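Major capsid protein (Norovirus Hu/GI.7/TCH-060/USA/2003, PDB 4P25) forms the virus capsid and, through its protruding (P) domain, binds histo-blood group antigens such as Lewis Y. Local coordinates at residues A25-M30 with F205-P210; N12-N17 with N283-F288; G45-E50 with H230-Q235. All coordinates share one frame; numbering follows the deposited sequence.

Along the chain the six segments come as 12-17, 25-30, 45-50, then 205-210, 230-235 and 283-288, so each contact joins the N-terminal part to the C-terminal part. This fits the norovirus P1 subdomain, built from the two ends of the chain around the inserted P2 subdomain. Contacts 1 and 2, with centres about 15 Å apart, touch each other and reach the same antiparallel sheet, where L15 packs on M30 and F205. Contact 3, at helix 225-234, stands apart, its centre about 21 Å from that of contact 1 and 17 Å from that of contact 2. All three have residues near the second subunit, placing this P1 scaffold close to the dimer interface.

Contact 1: residues A25-M30 with F205-P210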
loop_
_atom_site.group_PDB
_atom_site.type_symbol
_atom_site.label_atom_id
_atom_site.label_comp_id
_atom_site.label_asym_id
_atom_site.label_seq_id
_atom_site.Cartn_x
_atom_site.Cartn_y
_atom_site.Cartn_z
ATOM N N ALA A 25 6.660 -2.171 0.354
ATOM C CA ALA A 25 7.438 -2.223 1.582
ATOM C C ALA A 25 7.411 -0.843 2.206
ATOM O O ALA A 25 7.072 0.139 1.544
ATOM C CB ALA A 25 8.878 -2.635 1.281
ATOM N N MET A 26 7.776 -0.774 3.482
ATOM C CA MET A 26 7.863 0.503 4.167
ATOM C C MET A 26 9.286 1.043 4.089
ATOM O O MET A 26 10.252 0.287 3.972
ATOM C CB MET A 26 7.418 0.353 5.619
ATOM C CG MET A 26 5.999 -0.157 5.747
ATOM S SD MET A 26 4.826 0.886 4.850
ATOM C CE MET A 26 4.942 2.362 5.855
ATOM N N ILE A 27 9.411 2.361 4.148
ATOM C CA ILE A 27 10.729 2.986 4.143
ATOM C C ILE A 27 11.443 2.759 5.471
ATOM O O ILE A 27 10.856 2.941 6.541
ATOM C CB ILE A 27 10.631 4.480 3.814
ATOM C CG1 ILE A 27 10.112 4.636 2.382
ATOM C CG2 ILE A 27 11.996 5.161 3.965
ATOM C CD1 ILE A 27 9.753 6.042 2.003
ATOM N N ASN A 28 12.702 2.336 5.369
ATOM C CA ASN A 28 13.544 2.003 6.506
ATOM C C ASN A 28 14.553 3.099 6.828
ATOM O O ASN A 28 14.921 3.288 7.986
ATOM C CB ASN A 28 14.292 0.694 6.203
ATOM C CG ASN A 28 15.397 0.403 7.196
ATOM O OD1 ASN A 28 16.577 0.633 6.920
ATOM N ND2 ASN A 28 15.022 -0.120 8.355
ATOM N N LYS A 29 15.001 3.817 5.798
ATOM C CA LYS A 29 16.001 4.870 5.965
ATOM C C LYS A 29 16.149 5.677 4.689
ATOM O O LYS A 29 15.650 5.286 3.631
ATOM C CB LYS A 29 17.364 4.273 6.333
ATOM C CG LYS A 29 18.002 3.451 5.219
ATOM C CD LYS A 29 19.250 2.721 5.701
ATOM C CE LYS A 29 20.507 3.559 5.533
ATOM N NZ LYS A 29 21.710 2.833 6.037
ATOM N N MET A 30 16.829 6.816 4.804
ATOM C CA MET A 30 17.256 7.609 3.658
ATOM C C MET A 30 18.726 7.365 3.425
ATOM O O MET A 30 19.446 6.964 4.336
ATOM C CB MET A 30 17.102 9.098 3.953
ATOM C CG MET A 30 15.695 9.615 3.968
ATOM S SD MET A 30 15.648 11.334 4.515
ATOM C CE MET A 30 15.832 11.160 6.289
ATOM N N PHE A 205 15.093 6.856 -0.759
ATOM C CA PHE A 205 14.352 6.262 0.337
ATOM C C PHE A 205 14.421 4.752 0.182
ATOM O O PHE A 205 14.019 4.206 -0.854
ATOM C CB PHE A 205 12.920 6.802 0.323
ATOM C CG PHE A 205 12.863 8.304 0.420
ATOM C CD1 PHE A 205 12.902 8.931 1.655
ATOM C CD2 PHE A 205 12.822 9.090 -0.726
ATOM C CE1 PHE A 205 12.876 10.321 1.753
ATOM C CE2 PHE A 205 12.795 10.479 -0.637
ATOM C CZ PHE A 205 12.822 11.095 0.603
ATOM N N MET A 206 14.964 4.085 1.200
ATOM C CA MET A 206 15.350 2.681 1.104
ATOM C C MET A 206 14.399 1.754 1.854
ATOM O O MET A 206 13.916 2.095 2.935
ATOM C CB MET A 206 16.763 2.479 1.670
ATOM C CG MET A 206 17.828 3.432 1.119
ATOM S SD MET A 206 17.989 3.421 -0.677
ATOM C CE MET A 206 18.514 1.733 -0.981
ATOM N N SER A 207 14.158 0.572 1.290
ATOM C CA SER A 207 13.346 -0.446 1.946
ATOM C C SER A 207 14.016 -1.809 1.933
ATOM O O SER A 207 14.614 -2.205 0.932
ATOM C CB SER A 207 11.983 -0.585 1.254
ATOM O OG SER A 207 11.200 0.582 1.419
ATOM N N ASP A 208 13.900 -2.530 3.044
ATOM C CA ASP A 208 14.196 -3.956 3.054
ATOM C C ASP A 208 13.285 -4.665 2.058
ATOM O O ASP A 208 12.082 -4.398 2.001
ATOM C CB ASP A 208 13.957 -4.549 4.442
ATOM C CG ASP A 208 14.879 -3.974 5.492
ATOM O OD1 ASP A 208 16.062 -3.728 5.177
ATOM O OD2 ASP A 208 14.419 -3.779 6.637
ATOM N N PHE A 209 13.863 -5.569 1.276
ATOM C CA PHE A 209 13.109 -6.343 0.306
ATOM C C PHE A 209 13.958 -7.547 -0.062
ATOM O O PHE A 209 15.185 -7.448 -0.090
ATOM C CB PHE A 209 12.794 -5.500 -0.936
ATOM C CG PHE A 209 11.753 -6.114 -1.832
ATOM C CD1 PHE A 209 10.413 -6.026 -1.511
ATOM C CD2 PHE A 209 12.121 -6.783 -2.987
ATOM C CE1 PHE A 209 9.450 -6.595 -2.324
ATOM C CE2 PHE A 209 11.163 -7.352 -3.806
ATOM C CZ PHE A 209 9.826 -7.258 -3.470
ATOM N N PRO A 210 13.318 -8.697 -0.321
ATOM C CA PRO A 210 14.145 -9.870 -0.634
ATOM C C PRO A 210 14.790 -9.793 -2.015
ATOM O O PRO A 210 14.190 -10.137 -3.035
ATOM C CB PRO A 210 13.159 -11.042 -0.533
ATOM C CG PRO A 210 11.815 -10.433 -0.695
ATOM C CD PRO A 210 11.898 -9.049 -0.133
HETATM O O HOH W 1 11.985 -1.550 5.052
#
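S207 sets OG anti to its own carbonyl carbon (chi1 -67°), which carries the hydroxyl to M26, while M30, with CG beside its backbone N (chi1 -73°), runs alongside the ring of F205. S207 OG donates to M26 O at 2.7 Å from above the carbonyl plane, and OG has a second partner in N20 ND2. A water donates to the same M26 O and accepts from D208 N, so two donors grip this carbonyl and the pairing carries on through solvent. Further along, the backbones bond directly and nearly straight, N28 N to M206 O at 2.7 Å and M206 N to K29 O at 2.8 Å. N28 and K29 both face M206, a classic beta bulge where strand 29-31 meets strand 201-208 antiparallel in the P1 sheet. On one face, M30 CG lies 3.7 Å from F205 CE1, and M30 SD makes an oblique Met-aromatic contact 5.2 Å from the centroid of the F205 ring. I27 CD1 reaches F205 CB at 3.7 Å. On the opposite face, K29 CG rests 3.9 Å from M206 CB. Nearby, N28 OD1 and D208 OD1 are both bonded by NE2 of Q218, on strand 218-221.

Contact 2: residues N12-N17 with N283-F288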
loop_
_atom_site.group_PDB
_atom_site.type_symbol
_atom_site.label_atom_id
_atom_site.label_comp_id
_atom_site.label_asym_id
_atom_site.label_seq_id
_atom_site.Cartn_x
_atom_site.Cartn_y
_atom_site.Cartn_z
ATOM N N ASN A 12 2.118 14.884 6.290
ATOM C CA ASN A 12 2.390 14.991 7.721
ATOM C C ASN A 12 2.393 13.593 8.340
ATOM O O ASN A 12 1.514 13.240 9.135
ATOM C CB ASN A 12 1.344 15.894 8.380
ATOM C CG ASN A 12 1.532 16.020 9.881
ATOM O OD1 ASN A 12 2.645 15.906 10.394
ATOM N ND2 ASN A 12 0.434 16.248 10.595
ATOM N N ILE A 13 3.378 12.798 7.935
ATOM C CA ILE A 13 3.496 11.396 8.319
ATOM C C ILE A 13 4.978 11.104 8.519
ATOM O O ILE A 13 5.790 11.472 7.673
ATOM C CB ILE A 13 2.979 10.467 7.198
ATOM C CG1 ILE A 13 1.493 10.708 6.926
ATOM C CG2 ILE A 13 3.214 9.016 7.558
ATOM C CD1 ILE A 13 0.959 9.967 5.708
ATOM N N PRO A 14 5.345 10.453 9.636
ATOM C CA PRO A 14 6.765 10.156 9.850
ATOM C C PRO A 14 7.295 9.217 8.774
ATOM O O PRO A 14 6.539 8.390 8.252
ATOM C CB PRO A 14 6.783 9.456 11.214
ATOM C CG PRO A 14 5.498 9.836 11.863
ATOM C CD PRO A 14 4.508 9.982 10.752
ATOM N N LEU A 15 8.576 9.356 8.453
ATOM C CA LEU A 15 9.183 8.629 7.343
ATOM C C LEU A 15 9.003 7.117 7.436
ATOM O O LEU A 15 8.750 6.460 6.419
ATOM C CB LEU A 15 10.665 8.991 7.218
ATOM C CG LEU A 15 11.383 8.473 5.968
ATOM C CD1 LEU A 15 10.598 8.809 4.712
ATOM C CD2 LEU A 15 12.781 9.055 5.896
ATOM N N ASN A 16 9.105 6.561 8.642
ATOM C CA ASN A 16 8.951 5.117 8.803
ATOM C C ASN A 16 7.503 4.617 8.688
ATOM O O ASN A 16 7.260 3.408 8.720
ATOM C CB ASN A 16 9.636 4.594 10.079
ATOM C CG ASN A 16 9.139 5.264 11.345
ATOM O OD1 ASN A 16 8.253 6.113 11.314
ATOM N ND2 ASN A 16 9.713 4.869 12.479
ATOM N N ASN A 17 6.559 5.551 8.552
ATOM C CA ASN A 17 5.168 5.224 8.209
ATOM C C ASN A 17 4.851 5.510 6.733
ATOM O O ASN A 17 3.687 5.521 6.330
ATOM C CB ASN A 17 4.172 5.982 9.100
ATOM C CG ASN A 17 3.898 5.284 10.421
ATOM O OD1 ASN A 17 4.117 4.082 10.566
ATOM N ND2 ASN A 17 3.400 6.043 11.394
ATOM N N ASN A 283 12.295 8.460 11.876
ATOM C CA ASN A 283 10.925 8.725 12.304
ATOM C C ASN A 283 10.538 10.199 12.215
ATOM O O ASN A 283 9.568 10.627 12.833
ATOM C CB ASN A 283 10.710 8.224 13.734
ATOM C CG ASN A 283 11.475 9.041 14.762
ATOM O OD1 ASN A 283 12.520 9.627 14.460
ATOM N ND2 ASN A 283 10.961 9.079 15.987
ATOM N N GLY A 284 11.307 10.970 11.452
ATOM C CA GLY A 284 11.031 12.388 11.300
ATOM C C GLY A 284 9.924 12.663 10.304
ATOM O O GLY A 284 9.561 11.796 9.508
ATOM N N VAL A 285 9.391 13.878 10.344
ATOM C CA VAL A 285 8.321 14.290 9.446
ATOM C C VAL A 285 8.794 15.429 8.551
ATOM O O VAL A 285 9.335 16.427 9.038
ATOM C CB VAL A 285 7.083 14.760 10.251
ATOM C CG1 VAL A 285 5.982 15.263 9.315
ATOM C CG2 VAL A 285 6.569 13.635 11.145
ATOM N N PHE A 286 8.600 15.294 7.241
ATOM C CA PHE A 286 8.895 16.405 6.338
ATOM C C PHE A 286 7.797 17.455 6.418
ATOM O O PHE A 286 6.605 17.133 6.418
ATOM C CB PHE A 286 9.049 15.943 4.890
ATOM C CG PHE A 286 10.281 15.125 4.640
ATOM C CD1 PHE A 286 11.508 15.731 4.405
ATOM C CD2 PHE A 286 10.209 13.745 4.624
ATOM C CE1 PHE A 286 12.641 14.973 4.169
ATOM C CE2 PHE A 286 11.338 12.978 4.386
ATOM C CZ PHE A 286 12.555 13.592 4.157
ATOM N N VAL A 287 8.209 18.713 6.479
ATOM C CA VAL A 287 7.278 19.828 6.561
ATOM C C VAL A 287 7.692 20.905 5.565
ATOM O O VAL A 287 8.850 21.319 5.547
ATOM C CB VAL A 287 7.256 20.431 7.980
ATOM C CG1 VAL A 287 6.278 21.601 8.064
ATOM C CG2 VAL A 287 6.919 19.366 9.016
ATOM N N PHE A 288 6.756 21.351 4.730
ATOM C CA PHE A 288 7.032 22.453 3.810
ATOM C C PHE A 288 7.326 23.732 4.585
ATOM O O PHE A 288 6.551 24.136 5.455
ATOM C CB PHE A 288 5.851 22.688 2.863
ATOM C CG PHE A 288 6.001 23.910 1.993
ATOM C CD1 PHE A 288 6.641 23.830 0.766
ATOM C CD2 PHE A 288 5.493 25.137 2.398
ATOM C CE1 PHE A 288 6.774 24.955 -0.037
ATOM C CE2 PHE A 288 5.628 26.262 1.604
ATOM C CZ PHE A 288 6.265 26.170 0.384
HETATM O O HOH W 2 6.878 13.365 5.902
#
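V285, N283 and L15 bury the most surface here, the first two from segment 283-288 and L15 from the loop 12-17, and each makes contact in its own way. V285 spreads its two methyls along the backbone opposite: CG2 packs on P14, 3.7 Å from P14 CA, while CG1, anti to the backbone N (chi1 177°), points at the start of the loop and comes within 3.6 Å of N12 OD1. The other atom of that amide, N12 ND2, is bonded to the backbone O of E233 in the second subunit, so V285 packs against a residue already committed to the dimer.

N283 sits at the other end. Its carbonyl O lies 3.4 Å from P14 CB, and the amide of N16 lies against its CB, with N16 ND2 3.7 Å from N283 CB. The two asparagine side chains run side by side, but their amide planes stand 76° apart.

L15 supplies the direct bond: L15 N donates to G284 O at 2.8 Å, bent to 148° at the hydrogen. P14 CA brings a CA-H...O contact to the same G284 O at 3.3 Å, and Y247 OH is hydrogen-bonded to G284 N. L15 also turns its side chain inward, where CD1 meets the edge of the F286 ring near its plane, 4.2 Å from F286 CE2. A water donates to I13 O, accepts from F286 N and lies in plane at the edge of the same ring.

Together they lay the N-terminal loop beside the beginning of strand 285-292 of the P1 sheet. With one direct backbone bond and one water-mediated link, the rest of the join is largely van der Waals contact, of the valine methyls, proline and leucine and also of the asparagine side chains.

Contact 3: residues G45-E50 with H230-Q235; sequences GRCTLE and HFVEQQ
L49 CD2 sits over one face of the F231 ring, offset toward the rim, 3.4 Å from F231 CE2 and 3.8 Å from the F231 centroid. At 27° off the ring normal this is a CH-pi contact, and the two side chains lie side by side, pointing the same way. At the root of the ring, C47 SG packs against the helix, 4.1 Å from F231 CB and 3.9 Å from V232 CG2; holding SG anti to the backbone N (chi1 -173°) turns the sulfur that way. Beyond the helix end, Q235 CA makes a nearly straight CA-H...O contact with E50 O at 3.5 Å.

Segment 45-50 is also tied to the helix through solvent. One water donates to both L49 O and F231 O, the latter at 2.8 Å, while F231 O also accepts from the backbone N of Q235. The helix 225-234, the one helix of the P1 subdomain in this chain, ends here: Q235 is the first residue to leave helical geometry, with positive phi. Its side chain folds back, and Q235 NE2 donates to V232 O at 2.8 Å, the acceptor lying almost in the amide plane. The negative end of the helix would be expected to make such carbonyls good acceptors, consistent with F231 O taking a second donor in the water and V232 O the Q235 amide.

Farther out, L261 of strand 255-262 packs on both L49 and F231, joining them to the P1 sheet, and L49 pairs through its backbone with P263. T48 OG1 is hydrogen-bonded to Q52 N, within the 45-50 loop's own continuation. From the helix itself, E233 OE2 is hydrogen-bonded to N12 N of the second subunit.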
loop_
_atom_site.group_PDB
_atom_site.type_symbol
_atom_site.label_atom_id
_atom_site.label_comp_id
_atom_site.label_asym_id
_atom_site.label_seq_id
_atom_site.Cartn_x
_atom_site.Cartn_y
_atom_site.Cartn_z
ATOM N N GLY A 45 7.288 5.785 -8.604
ATOM C CA GLY A 45 7.593 6.870 -7.681
ATOM C C GLY A 45 7.887 8.205 -8.343
ATOM O O GLY A 45 8.564 9.053 -7.758
ATOM N N ARG A 46 7.368 8.389 -9.554
ATOM C CA ARG A 46 7.625 9.590 -10.343
ATOM C C ARG A 46 6.363 10.426 -10.508
ATOM O O ARG A 46 5.347 9.957 -11.038
ATOM C CB ARG A 46 8.188 9.218 -11.718
ATOM C CG ARG A 46 9.423 8.323 -11.676
ATOM C CD ARG A 46 10.634 9.043 -11.076
ATOM N NE ARG A 46 10.943 10.282 -11.788
ATOM C CZ ARG A 46 11.755 10.370 -12.838
ATOM N NH1 ARG A 46 12.362 9.290 -13.319
ATOM N NH2 ARG A 46 11.954 11.547 -13.416
ATOM N N CYS A 47 6.425 11.670 -10.051
ATOM C CA CYS A 47 5.266 12.549 -10.082
ATOM C C CYS A 47 5.762 13.968 -9.912
ATOM O O CYS A 47 6.622 14.220 -9.069
ATOM C CB CYS A 47 4.306 12.194 -8.945
ATOM S SG CYS A 47 2.723 13.089 -8.980
ATOM N N THR A 48 5.236 14.893 -10.713
ATOM C CA THR A 48 5.616 16.299 -10.543
ATOM C C THR A 48 4.891 16.884 -9.338
ATOM O O THR A 48 3.866 16.340 -8.910
ATOM C CB THR A 48 5.289 17.156 -11.781
ATOM O OG1 THR A 48 3.864 17.289 -11.922
ATOM C CG2 THR A 48 5.885 16.546 -13.045
ATOM N N LEU A 49 5.407 17.987 -8.809
ATOM C CA LEU A 49 4.804 18.616 -7.640
ATOM C C LEU A 49 3.361 19.078 -7.908
ATOM O O LEU A 49 2.561 19.167 -6.990
ATOM C CB LEU A 49 5.622 19.823 -7.163
ATOM C CG LEU A 49 6.964 19.485 -6.539
ATOM C CD1 LEU A 49 7.475 20.672 -5.724
ATOM C CD2 LEU A 49 6.876 18.229 -5.700
ATOM N N GLU A 50 3.071 19.362 -9.180
ATOM C CA GLU A 50 1.728 19.787 -9.583
ATOM C C GLU A 50 0.746 18.621 -9.659
ATOM O O GLU A 50 -0.445 18.822 -9.853
ATOM C CB GLU A 50 1.769 20.518 -10.930
ATOM C CG GLU A 50 2.520 21.834 -10.853
ATOM C CD GLU A 50 2.405 22.695 -12.098
ATOM O OE1 GLU A 50 2.218 22.146 -13.206
ATOM O OE2 GLU A 50 2.514 23.932 -11.957
ATOM N N HIS A 230 -0.241 12.435 -2.460
ATOM C CA HIS A 230 -0.439 13.789 -1.938
ATOM C C HIS A 230 -0.419 14.820 -3.074
ATOM O O HIS A 230 -1.303 15.675 -3.160
ATOM C CB HIS A 230 0.653 14.119 -0.916
ATOM C CG HIS A 230 0.341 15.294 -0.039
ATOM N ND1 HIS A 230 -0.463 15.199 1.076
ATOM C CD2 HIS A 230 0.757 16.581 -0.094
ATOM C CE1 HIS A 230 -0.546 16.381 1.661
ATOM N NE2 HIS A 230 0.186 17.237 0.972
ATOM N N PHE A 231 0.578 14.732 -3.949
ATOM C CA PHE A 231 0.690 15.682 -5.055
ATOM C C PHE A 231 -0.463 15.537 -6.045
ATOM O O PHE A 231 -1.009 16.535 -6.516
ATOM C CB PHE A 231 2.036 15.540 -5.777
ATOM C CG PHE A 231 3.231 15.759 -4.891
ATOM C CD1 PHE A 231 3.144 16.569 -3.769
ATOM C CD2 PHE A 231 4.441 15.152 -5.182
ATOM C CE1 PHE A 231 4.239 16.766 -2.950
ATOM C CE2 PHE A 231 5.548 15.347 -4.363
ATOM C CZ PHE A 231 5.443 16.153 -3.247
ATOM N N VAL A 232 -0.821 14.296 -6.370
ATOM C CA VAL A 232 -1.944 14.026 -7.268
ATOM C C VAL A 232 -3.240 14.598 -6.707
ATOM O O VAL A 232 -4.012 15.237 -7.422
ATOM C CB VAL A 232 -2.118 12.508 -7.498
ATOM C CG1 VAL A 232 -3.448 12.212 -8.187
ATOM C CG2 VAL A 232 -0.959 11.960 -8.314
ATOM N N GLU A 233 -3.452 14.369 -5.417
ATOM C CA GLU A 233 -4.653 14.802 -4.712
ATOM C C GLU A 233 -4.752 16.332 -4.641
ATOM O O GLU A 233 -5.811 16.922 -4.899
ATOM C CB GLU A 233 -4.621 14.197 -3.301
ATOM C CG GLU A 233 -5.941 14.151 -2.577
ATOM C CD GLU A 233 -6.170 15.363 -1.705
ATOM O OE1 GLU A 233 -5.177 16.012 -1.307
ATOM O OE2 GLU A 233 -7.344 15.672 -1.420
ATOM N N GLN A 234 -3.635 16.972 -4.317
ATOM C CA GLN A 234 -3.617 18.401 -4.015
ATOM C C GLN A 234 -3.675 19.291 -5.263
ATOM O O GLN A 234 -4.300 20.350 -5.231
ATOM C CB GLN A 234 -2.381 18.732 -3.160
ATOM C CG GLN A 234 -2.294 20.164 -2.647
ATOM C CD GLN A 234 -1.159 20.358 -1.648
ATOM O OE1 GLN A 234 -0.027 19.929 -1.879
ATOM N NE2 GLN A 234 -1.466 20.996 -0.523
ATOM N N GLN A 235 -3.040 18.851 -6.350
ATOM C CA GLN A 235 -2.929 19.645 -7.581
ATOM C C GLN A 235 -2.458 21.075 -7.288
ATOM O O GLN A 235 -3.014 22.041 -7.812
ATOM C CB GLN A 235 -4.259 19.678 -8.349
ATOM C CG GLN A 235 -4.764 18.323 -8.846
ATOM C CD GLN A 235 -3.939 17.761 -9.991
ATOM O OE1 GLN A 235 -3.823 18.377 -11.051
ATOM N NE2 GLN A 235 -3.368 16.580 -9.783
HETATM O O HOH W 3 0.207 18.967 -5.963
#